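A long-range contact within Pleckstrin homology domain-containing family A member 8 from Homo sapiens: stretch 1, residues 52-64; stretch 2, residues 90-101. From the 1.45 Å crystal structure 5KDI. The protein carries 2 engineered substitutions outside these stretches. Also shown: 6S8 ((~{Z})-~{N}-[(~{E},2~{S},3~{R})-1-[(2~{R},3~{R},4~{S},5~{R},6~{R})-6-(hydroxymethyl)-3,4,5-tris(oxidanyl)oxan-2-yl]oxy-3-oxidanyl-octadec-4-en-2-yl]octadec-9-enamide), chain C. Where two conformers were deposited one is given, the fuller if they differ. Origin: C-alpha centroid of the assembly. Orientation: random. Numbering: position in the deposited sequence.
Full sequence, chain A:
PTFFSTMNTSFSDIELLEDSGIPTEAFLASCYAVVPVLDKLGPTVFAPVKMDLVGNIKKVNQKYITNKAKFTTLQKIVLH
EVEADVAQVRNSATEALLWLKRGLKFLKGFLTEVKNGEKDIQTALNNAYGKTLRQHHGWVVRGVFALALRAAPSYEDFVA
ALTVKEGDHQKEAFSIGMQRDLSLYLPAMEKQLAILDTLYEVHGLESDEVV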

ATOM      1  N   ASP A  52       0.066   2.525  11.112  1.00 18.04           N
ATOM      2  CA  ASP A  52       1.259   2.277  10.396  1.00 17.23           C
ATOM      3  C   ASP A  52       1.355   3.073   9.096  1.00 16.25           C
ATOM      4  O   ASP A  52       2.403   3.733   8.815  1.00 17.19           O
ATOM      5  CB  ASP A  52       1.489   0.785  10.189  1.00 19.81           C
ATOM      6  CG  ASP A  52       2.848   0.504   9.648  1.00 20.62           C
ATOM      7  OD1 ASP A  52       3.781   0.205  10.440  1.00 23.51           O
ATOM      8  OD2 ASP A  52       3.000   0.554   8.422  1.00 24.60           O
ATOM      9  N   LEU A  53       0.314   2.968   8.301  1.00 17.77           N
ATOM     10  CA  LEU A  53       0.238   3.647   7.034  1.00 18.05           C
ATOM     11  C   LEU A  53       0.350   5.169   7.208  1.00 16.68           C
ATOM     12  O   LEU A  53       1.153   5.798   6.544  1.00 17.82           O
ATOM     13  CB  LEU A  53      -1.030   3.351   6.289  0.80 20.37           C
ATOM     14  CG  LEU A  53      -1.140   2.018   5.598  0.80 20.98           C
ATOM     15  CD1 LEU A  53      -2.571   1.912   5.050  0.80 23.36           C
ATOM     16  CD2 LEU A  53      -0.089   1.902   4.529  0.80 29.93           C
ATOM     17  N   VAL A  54      -0.470   5.737   8.069  1.00 17.21           N
ATOM     18  CA  VAL A  54      -0.474   7.171   8.286  1.00 16.88           C
ATOM     19  C   VAL A  54       0.905   7.646   8.757  1.00 17.27           C
ATOM     20  O   VAL A  54       1.423   8.696   8.335  1.00 18.78           O
ATOM     21  CB  VAL A  54      -1.618   7.556   9.266  1.00 17.90           C
ATOM     22  CG1 VAL A  54      -1.479   8.952   9.807  1.00 22.89           C
ATOM     23  CG2 VAL A  54      -3.007   7.387   8.575  1.00 22.13           C
ATOM     24  N   GLY A  55       1.501   6.859   9.649  1.00 16.79           N
ATOM     25  CA  GLY A  55       2.766   7.252  10.177  1.00 17.67           C
ATOM     26  C   GLY A  55       3.858   7.269   9.120  1.00 17.49           C
ATOM     27  O   GLY A  55       4.705   8.153   9.135  1.00 17.45           O
ATOM     28  N   ASN A  56       3.862   6.273   8.255  1.00 16.22           N
ATOM     29  CA  ASN A  56       4.882   6.241   7.212  1.00 15.78           C
ATOM     30  C   ASN A  56       4.667   7.346   6.132  1.00 16.93           C
ATOM     31  O   ASN A  56       5.634   7.948   5.644  1.00 16.82           O
ATOM     32  CB  ASN A  56       5.011   4.890   6.566  1.00 15.14           C
ATOM     33  CG  ASN A  56       5.677   3.901   7.459  1.00 16.66           C
ATOM     34  OD1 ASN A  56       6.617   4.274   8.145  1.00 19.24           O
ATOM     35  ND2 ASN A  56       5.173   2.638   7.486  1.00 19.82           N
ATOM     36  N   ILE A  57       3.418   7.603   5.788  1.00 16.68           N
ATOM     37  CA  ILE A  57       3.088   8.666   4.861  1.00 16.94           C
ATOM     38  C   ILE A  57       3.600   9.992   5.474  1.00 18.70           C
ATOM     39  O   ILE A  57       4.267  10.811   4.794  1.00 17.21           O
ATOM     40  CB  ILE A  57       1.589   8.727   4.557  1.00 18.73           C
ATOM     41  CG1 ILE A  57       1.136   7.444   3.807  1.00 18.65           C
ATOM     42  CG2 ILE A  57       1.246  10.065   3.880  1.00 18.52           C
ATOM     43  CD1 ILE A  57      -0.372   7.235   3.738  1.00 19.81           C
ATOM     44  N   LYS A  58       3.368  10.178   6.791  1.00 16.48           N
ATOM     45  CA  LYS A  58       3.816  11.407   7.476  1.00 17.63           C
ATOM     46  C   LYS A  58       5.338  11.576   7.354  1.00 16.99           C
ATOM     47  O   LYS A  58       5.831  12.652   7.045  1.00 18.63           O
ATOM     48  CB  LYS A  58       3.448  11.361   8.936  1.00 18.17           C
ATOM     49  CG  LYS A  58       3.899  12.574   9.776  1.00 22.91           C
ATOM     50  CD  LYS A  58       3.686  12.337  11.269  1.00 28.13           C
ATOM     51  CE  LYS A  58       4.692  11.357  11.851  1.00 31.44           C
ATOM     52  NZ  LYS A  58       4.796  11.361  13.361  1.00 31.54           N
ATOM     53  N   LYS A  59       6.065  10.502   7.623  1.00 16.91           N
ATOM     54  CA  LYS A  59       7.511  10.574   7.591  1.00 18.15           C
ATOM     55  C   LYS A  59       8.092  10.870   6.194  1.00 15.73           C
ATOM     56  O   LYS A  59       9.086  11.615   6.083  1.00 18.03           O
ATOM     57  CB  LYS A  59       8.096   9.312   8.199  1.00 18.82           C
ATOM     58  CG  LYS A  59       7.842   9.268   9.711  1.00 19.96           C
ATOM     59  CD  LYS A  59       8.607   8.230  10.380  1.00 29.91           C
ATOM     60  CE  LYS A  59       8.032   6.921  10.175  1.00 26.68           C
ATOM     61  NZ  LYS A  59       8.823   5.951  11.028  1.00 33.37           N
ATOM     62  N   VAL A  60       7.479  10.354   5.161  1.00 15.70           N
ATOM     63  CA  VAL A  60       7.894  10.744   3.828  1.00 16.40           C
ATOM     64  C   VAL A  60       7.537  12.226   3.536  1.00 16.84           C
ATOM     65  O   VAL A  60       8.366  12.988   3.046  1.00 18.28           O
ATOM     66  CB  VAL A  60       7.362   9.790   2.727  1.00 15.65           C
ATOM     67  CG1 VAL A  60       7.888  10.230   1.330  1.00 17.32           C
ATOM     68  CG2 VAL A  60       7.797   8.355   3.039  1.00 15.36           C
ATOM     69  N   ASN A  61       6.316  12.582   3.874  1.00 18.28           N
ATOM     70  CA  ASN A  61       5.830  13.924   3.640  1.00 19.08           C
ATOM     71  C   ASN A  61       6.658  14.963   4.382  1.00 18.87           C
ATOM     72  O   ASN A  61       6.920  16.065   3.846  1.00 22.69           O
ATOM     73  CB  ASN A  61       4.372  13.990   3.981  1.00 20.84           C
ATOM     74  CG  ASN A  61       3.721  15.174   3.418  1.00 29.04           C
ATOM     75  OD1 ASN A  61       3.664  15.341   2.196  1.00 39.62           O
ATOM     76  ND2 ASN A  61       3.316  16.078   4.322  1.00 33.02           N
ATOM     77  N   GLN A  62       7.100  14.628   5.602  1.00 18.83           N
ATOM     78  CA  GLN A  62       7.911  15.534   6.392  1.00 24.10           C
ATOM     79  C   GLN A  62       9.210  15.931   5.681  1.00 24.73           C
ATOM     80  O   GLN A  62       9.657  17.046   5.818  1.00 24.99           O
ATOM     81  CB  GLN A  62       8.245  14.933   7.752  1.00 27.52           C
ATOM     82  CG  GLN A  62       7.163  15.036   8.746  1.00 31.76           C
ATOM     83  CD  GLN A  62       7.466  14.273  10.092  1.00 36.60           C
ATOM     84  OE1 GLN A  62       8.401  13.410  10.227  1.00 45.32           O
ATOM     85  NE2 GLN A  62       6.632  14.571  11.074  1.00 51.34           N
ATOM     86  N   LYS A  63       9.835  15.003   4.968  1.00 18.64           N
ATOM     87  CA  LYS A  63      11.016  15.323   4.201  1.00 20.08           C
ATOM     88  C   LYS A  63      10.567  16.127   2.934  1.00 20.07           C
ATOM     89  O   LYS A  63      11.192  17.140   2.595  1.00 21.66           O
ATOM     90  CB  LYS A  63      11.820  14.084   3.801  1.00 22.40           C
ATOM     91  CG  LYS A  63      12.492  13.364   4.978  1.00 27.35           C
ATOM     92  CD  LYS A  63      13.383  14.248   5.792  1.00 31.68           C
ATOM     93  CE  LYS A  63      14.279  13.483   6.761  1.00 32.35           C
ATOM     94  NZ  LYS A  63      15.575  12.939   6.103  1.00 27.87           N
ATOM     95  N   TYR A  64       9.564  15.629   2.248  1.00 19.80           N
ATOM     96  CA  TYR A  64       9.075  16.231   1.012  1.00 18.93           C
ATOM     97  C   TYR A  64       8.855  17.748   1.161  1.00 19.89           C
ATOM     98  O   TYR A  64       9.367  18.562   0.343  1.00 22.05           O
ATOM     99  CB  TYR A  64       7.782  15.561   0.564  1.00 18.65           C
ATOM    100  CG  TYR A  64       7.103  16.245  -0.576  1.00 19.08           C
ATOM    101  CD1 TYR A  64       7.718  16.361  -1.807  1.00 21.19           C
ATOM    102  CD2 TYR A  64       5.799  16.685  -0.446  1.00 22.41           C
ATOM    103  CE1 TYR A  64       7.073  16.982  -2.876  1.00 23.37           C
ATOM    104  CE2 TYR A  64       5.162  17.312  -1.516  1.00 26.96           C
ATOM    105  CZ  TYR A  64       5.794  17.437  -2.724  1.00 25.07           C
ATOM    106  OH  TYR A  64       5.174  18.038  -3.792  1.00 29.10           O
TER
HETATM  107  C1  6S8 C 601       6.668  -2.313  11.467  1.00 21.28           C
HETATM  108  C2  6S8 C 601       5.388  -3.078  11.213  1.00 21.46           C
HETATM  109  N2  6S8 C 601       4.766  -2.558  10.004  1.00 20.64           N
HETATM  110  C3  6S8 C 601       4.428  -2.903  12.424  1.00 25.68           C
HETATM  111  O3  6S8 C 601       5.140  -3.368  13.591  1.00 30.41           O
HETATM  112  C4  6S8 C 601       3.186  -3.685  12.203  1.00 23.94           C
HETATM  113  C5  6S8 C 601       1.995  -3.083  12.155  1.00 29.02           C
HETATM  114  C6  6S8 C 601       0.668  -3.761  11.955  1.00 32.02           C
HETATM  115  C7  6S8 C 601       0.663  -5.245  11.687  1.00 37.44           C
HETATM  116  C8  6S8 C 601      -0.732  -5.663  12.060  1.00 44.50           C
HETATM  117  C9  6S8 C 601      -1.080  -6.835  11.218  1.00 45.28           C
HETATM  118  C10 6S8 C 601      -1.466  -6.352   9.845  1.00 38.89           C
HETATM  119  C11 6S8 C 601      -2.941  -6.680   9.547  1.00 40.96           C
HETATM  120  C12 6S8 C 601      -3.121  -6.784   8.043  1.00 45.28           C
HETATM  121  C13 6S8 C 601      -4.258  -5.963   7.451  1.00 53.47           C
HETATM  122  C14 6S8 C 601      -5.653  -6.534   7.643  1.00 40.01           C
HETATM  123  C15 6S8 C 601      -6.564  -6.214   6.448  1.00 45.66           C
HETATM  124  C16 6S8 C 601      -7.942  -5.643   6.732  1.00 44.08           C
HETATM  125  C17 6S8 C 601      -9.179  -6.354   6.160  1.00 44.44           C
HETATM  126  C18 6S8 C 601      -9.334  -6.349   4.647  1.00 40.06           C
HETATM  127  C1A 6S8 C 601       7.509  -0.074  11.200  1.00 21.49           C
HETATM  128  O1A 6S8 C 601       6.446  -0.911  11.605  1.00 23.08           O
HETATM  129  C2A 6S8 C 601       6.974   1.286  10.848  1.00 21.92           C
HETATM  130  O2A 6S8 C 601       6.063   1.140   9.742  1.00 20.65           O
HETATM  131  C3A 6S8 C 601       8.099   2.287  10.589  1.00 21.93           C
HETATM  132  O3A 6S8 C 601       7.548   3.573  10.416  1.00 24.16           O
HETATM  133  C4A 6S8 C 601       9.081   2.256  11.744  1.00 25.23           C
HETATM  134  O4A 6S8 C 601       8.546   2.914  12.890  1.00 32.55           O
HETATM  135  O5A 6S8 C 601      10.691  -0.601  13.581  1.00 44.65           O
HETATM  136  C5M 6S8 C 601       9.519   0.830  12.023  1.00 25.43           C
HETATM  137  C6A 6S8 C 601      10.467   0.770  13.191  1.00 32.81           C
HETATM  138  O6A 6S8 C 601       8.365   0.037  12.316  1.00 24.30           O
HETATM  139  CAA 6S8 C 601       4.449  -3.321   8.969  1.00 21.73           C
HETATM  140  OAA 6S8 C 601       4.725  -4.513   8.862  1.00 26.78           O
HETATM  141  CAB 6S8 C 601       3.759  -2.584   7.860  1.00 26.44           C
HETATM  142  CAC 6S8 C 601       2.300  -2.751   8.375  1.00 29.31           C
HETATM  143  CAD 6S8 C 601       1.470  -3.306   7.300  1.00 44.47           C
HETATM  144  CAE 6S8 C 601       0.433  -2.261   7.003  1.00 36.54           C
HETATM  145  CAF 6S8 C 601      -0.415  -2.847   5.884  1.00 30.30           C
HETATM  146  CAG 6S8 C 601      -0.610  -1.818   4.756  1.00 42.56           C
HETATM  147  CAH 6S8 C 601      -2.030  -1.895   4.182  1.00 49.00           C
HETATM  148  CAI 6S8 C 601      -2.140  -3.207   3.461  1.00 38.14           C
HETATM  149  CAJ 6S8 C 601      -3.235  -3.973   3.472  1.00 43.39           C
HETATM  150  CAK 6S8 C 601      -4.518  -3.632   4.160  1.00 54.93           C
HETATM  151  CAL 6S8 C 601      -5.493  -4.509   3.366  1.00 57.10           C
HETATM  152  CAM 6S8 C 601      -6.938  -4.059   3.427  1.00 65.89           C
HETATM  153  CAN 6S8 C 601      -7.074  -2.659   2.904  1.00 50.60           C
HETATM  154  CAO 6S8 C 601      -8.453  -2.465   2.319  1.00 40.09           C
HETATM  155  CAP 6S8 C 601      -8.498  -2.732   0.840  1.00 45.18           C
HETATM  156  CAQ 6S8 C 601      -9.149  -1.610   0.097  1.00 48.69           C
HETATM  157  CAR 6S8 C 601      -8.459  -1.490  -1.202  1.00 41.99           C
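Stretch 2, residues 90-101: RNSATEALLWLK

Two helices can approach closely where small residues line the interface, and this pair illustrates the principle well. Stretch 1 is helical throughout, from Asp 52 to Tyr 64, and its helix begins earlier in the chain. Stretch 2 opens with three non-helical residues, of which Asn 91 has a positive phi of 73°, and becomes helical at Ala 93. Ser 92 occupies the N-cap position: its chi1 is p, and its OG accepts a hydrogen bond from Glu 95 N at 3.0 Å. The helix then runs on to Lys 101 and beyond. The two helices run roughly antiparallel, with a signed crossing angle of -144°, and their axes approach to 8.2 Å. The register follows from that direction: Asn 56 CA lies 4.7 Å from Ala 96 CA, and one turn further along stretch 1, Val 60 CA lies 4.6 Å from Ala 93 CA.

Both alanines of stretch 2 point toward stretch 1, and their single methyl groups leave the backbones close. Ala 96 CB meets Lys 59 CB at 3.7 Å and Val 60 CG2 at 3.9 Å, while Ala 93 CB rests 3.8 Å from Lys 63 CG. Around these contacts the packing is knobs into holes in both directions. Val 60, with chi1 t, sits among Ala 93, Ala 96, Leu 97 and Leu 100. Leu 100 in turn sits among Leu 53, Asn 56, Ile 57 and Val 60; its CA-to-CB bond points sideways, but the m, t rotamer brings its end nearer, so that Leu 100 CG lies 3.5 Å from Asn 56 CB and Leu 100 CD2 lies 3.8 Å from Leu 53 CD2.

No direct hydrogen bond joins the stretches; the polar links between them run through water, while the hydrogen bonds of the ligand are with stretch 1. Water 3 donates to Lys 59 O (2.8 Å) and Asn 91 O (2.7 Å), tying the stretch 1 backbone to the loop before the second helix. Water 2 accepts from Lys 59 NZ at 2.9 Å and donates to Ser 92 O and Glu 95 OE1, both at 2.8 Å. Asn 56 packs its OD1 3.4 Å from Ala 96 CA, yet its amide also serves the glycolipid: OD1 accepts from 6S8 O3A at 2.6 Å, and ND2 donates to 6S8 O2A at 2.9 Å. Trp 99 completes the arrangement, its CB 3.6 Å from Asn 56 ND2 and one face of its ring covered by 6S8 C1.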

ATOM      1  N   ARG A  90      16.903   7.750  12.715  1.00 21.78           N
ATOM      2  CA  ARG A  90      15.509   7.477  13.094  1.00 25.55           C
ATOM      3  C   ARG A  90      14.522   8.426  12.320  1.00 23.97           C
ATOM      4  O   ARG A  90      14.833   9.628  12.054  1.00 23.91           O
ATOM      5  CB  ARG A  90      15.304   7.515  14.613  1.00 33.84           C
ATOM      6  CG  ARG A  90      15.238   8.833  15.093  1.00 31.19           C
ATOM      7  CD  ARG A  90      14.693   9.111  16.543  1.00 26.96           C
ATOM      8  NE  ARG A  90      15.655   8.616  17.510  1.00 23.01           N
ATOM      9  CZ  ARG A  90      15.797   9.074  18.763  1.00 23.12           C
ATOM     10  NH1 ARG A  90      14.975   9.993  19.263  1.00 25.73           N
ATOM     11  NH2 ARG A  90      16.786   8.591  19.537  1.00 22.83           N
ATOM     12  N   ASN A  91      13.367   7.863  11.948  1.00 26.87           N
ATOM     13  CA  ASN A  91      12.274   8.582  11.293  1.00 26.86           C
ATOM     14  C   ASN A  91      12.613   8.904   9.834  1.00 21.70           C
ATOM     15  O   ASN A  91      11.897   9.668   9.236  1.00 21.28           O
ATOM     16  CB  ASN A  91      11.949   9.934  11.980  1.00 34.10           C
ATOM     17  CG  ASN A  91      11.530   9.788  13.412  1.00 37.15           C
ATOM     18  OD1 ASN A  91      10.962   8.758  13.775  1.00 32.76           O
ATOM     19  ND2 ASN A  91      11.822  10.846  14.278  1.00 45.00           N
ATOM     20  N   SER A  92      13.657   8.313   9.258  1.00 17.89           N
ATOM     21  CA  SER A  92      13.984   8.612   7.842  1.00 16.22           C
ATOM     22  C   SER A  92      12.837   8.278   6.855  1.00 15.90           C
ATOM     23  O   SER A  92      12.047   7.358   7.094  1.00 16.87           O
ATOM     24  CB  SER A  92      15.248   7.927   7.381  1.00 16.86           C
ATOM     25  OG  SER A  92      15.043   6.581   7.189  1.00 18.28           O
ATOM     26  N   ALA A  93      12.799   9.030   5.762  1.00 17.05           N
ATOM     27  CA  ALA A  93      11.916   8.711   4.673  1.00 16.45           C
ATOM     28  C   ALA A  93      12.261   7.381   4.026  1.00 16.09           C
ATOM     29  O   ALA A  93      11.344   6.630   3.587  1.00 16.20           O
ATOM     30  CB  ALA A  93      11.919   9.842   3.647  1.00 17.92           C
ATOM     31  N   THR A  94      13.561   7.040   3.995  1.00 16.29           N
ATOM     32  CA  THR A  94      13.993   5.787   3.402  1.00 16.31           C
ATOM     33  C   THR A  94      13.398   4.567   4.182  1.00 14.88           C
ATOM     34  O   THR A  94      12.866   3.657   3.581  1.00 15.30           O
ATOM     35  CB  THR A  94      15.497   5.694   3.290  1.00 15.59           C
ATOM     36  OG1 THR A  94      15.962   6.706   2.406  1.00 19.06           O
ATOM     37  CG2 THR A  94      15.949   4.336   2.789  1.00 18.78           C
ATOM     38  N   GLU A  95      13.431   4.642   5.508  1.00 15.80           N
ATOM     39  CA  GLU A  95      12.860   3.616   6.341  1.00 15.56           C
ATOM     40  C   GLU A  95      11.330   3.584   6.213  1.00 14.87           C
ATOM     41  O   GLU A  95      10.727   2.508   6.099  1.00 15.94           O
ATOM     42  CB  GLU A  95      13.213   3.832   7.765  1.00 17.73           C
ATOM     43  CG  GLU A  95      12.658   2.781   8.756  1.00 18.95           C
ATOM     44  CD  GLU A  95      12.930   3.095  10.202  1.00 22.46           C
ATOM     45  OE1 GLU A  95      13.157   4.305  10.539  1.00 25.37           O
ATOM     46  OE2 GLU A  95      12.946   2.123  10.982  1.00 29.41           O
ATOM     47  N   ALA A  96      10.718   4.769   6.183  1.00 14.70           N
ATOM     48  CA  ALA A  96       9.236   4.860   6.057  1.00 13.93           C
ATOM     49  C   ALA A  96       8.812   4.217   4.745  1.00 14.96           C
ATOM     50  O   ALA A  96       7.855   3.408   4.701  1.00 16.41           O
ATOM     51  CB  ALA A  96       8.730   6.289   6.163  1.00 17.45           C
ATOM     52  N   LEU A  97       9.536   4.527   3.666  1.00 15.48           N
ATOM     53  CA  LEU A  97       9.147   4.013   2.369  1.00 15.39           C
ATOM     54  C   LEU A  97       9.415   2.481   2.256  1.00 15.11           C
ATOM     55  O   LEU A  97       8.729   1.755   1.518  1.00 15.95           O
ATOM     56  CB  LEU A  97       9.851   4.827   1.304  0.80 15.99           C
ATOM     57  CG  LEU A  97       9.537   4.476  -0.149  0.80 15.87           C
ATOM     58  CD1 LEU A  97       8.001   4.571  -0.428  0.80 17.59           C
ATOM     59  CD2 LEU A  97      10.398   5.381  -1.060  0.80 16.08           C
ATOM     60  N   LEU A  98      10.467   2.000   2.951  1.00 14.34           N
ATOM     61  CA  LEU A  98      10.711   0.571   3.056  1.00 15.89           C
ATOM     62  C   LEU A  98       9.468  -0.154   3.542  1.00 14.95           C
ATOM     63  O   LEU A  98       9.014  -1.169   2.970  1.00 16.31           O
ATOM     64  CB  LEU A  98      11.881   0.270   3.940  1.00 17.40           C
ATOM     65  CG  LEU A  98      12.281  -1.195   4.161  1.00 17.05           C
ATOM     66  CD1 LEU A  98      12.712  -1.849   2.851  1.00 20.09           C
ATOM     67  CD2 LEU A  98      13.279  -1.278   5.316  1.00 22.81           C
ATOM     68  N   TRP A  99       8.935   0.357   4.644  1.00 15.02           N
ATOM     69  CA  TRP A  99       7.753  -0.273   5.241  1.00 15.42           C
ATOM     70  C   TRP A  99       6.467  -0.010   4.437  1.00 15.39           C
ATOM     71  O   TRP A  99       5.576  -0.899   4.377  1.00 16.68           O
ATOM     72  CB  TRP A  99       7.608   0.121   6.696  1.00 15.82           C
ATOM     73  CG  TRP A  99       8.621  -0.558   7.532  1.00 17.29           C
ATOM     74  CD1 TRP A  99       9.867  -0.051   7.983  1.00 17.85           C
ATOM     75  CD2 TRP A  99       8.606  -1.950   7.947  1.00 19.16           C
ATOM     76  NE1 TRP A  99      10.536  -0.999   8.688  1.00 20.36           N
ATOM     77  CE2 TRP A  99       9.833  -2.163   8.711  1.00 20.86           C
ATOM     78  CE3 TRP A  99       7.697  -3.002   7.799  1.00 18.24           C
ATOM     79  CZ2 TRP A  99      10.107  -3.393   9.305  1.00 20.23           C
ATOM     80  CZ3 TRP A  99       7.991  -4.210   8.406  1.00 21.63           C
ATOM     81  CH2 TRP A  99       9.155  -4.394   9.146  1.00 23.43           C
ATOM     82  N   LEU A 100       6.355   1.146   3.777  1.00 15.98           N
ATOM     83  CA  LEU A 100       5.242   1.360   2.847  1.00 16.13           C
ATOM     84  C   LEU A 100       5.260   0.357   1.705  1.00 15.43           C
ATOM     85  O   LEU A 100       4.205  -0.242   1.378  1.00 18.25           O
ATOM     86  CB  LEU A 100       5.137   2.778   2.320  0.90 18.70           C
ATOM     87  CG  LEU A 100       4.658   3.866   3.222  0.90 21.52           C
ATOM     88  CD1 LEU A 100       4.856   5.215   2.522  0.90 22.78           C
ATOM     89  CD2 LEU A 100       3.184   3.601   3.512  0.90 19.76           C
ATOM     90  N   LYS A 101       6.435   0.140   1.093  1.00 15.13           N
ATOM     91  CA  LYS A 101       6.461  -0.776  -0.018  1.00 16.47           C
ATOM     92  C   LYS A 101       6.171  -2.209   0.405  1.00 14.80           C
ATOM     93  O   LYS A 101       5.511  -2.942  -0.310  1.00 16.93           O
ATOM     94  CB  LYS A 101       7.735  -0.608  -0.860  0.50 19.44           C
ATOM     95  CG  LYS A 101       8.983  -1.316  -0.398  0.50 20.36           C
ATOM     96  CD  LYS A 101      10.085  -1.240  -1.452  0.50 22.38           C
ATOM     97  CE  LYS A 101      11.183  -2.274  -1.220  0.50 26.51           C
ATOM     98  NZ  LYS A 101      12.336  -1.511  -0.710  0.50 34.87           N
TER
HETATM   99  O   HOH W   1       3.282   0.722   5.713  1.00 34.28           O
HETATM  100  O   HOH W   2      11.281   6.098   9.503  1.00 24.13           O
HETATM  101  O   HOH W   3      10.901  11.987   8.177  1.00 28.38           O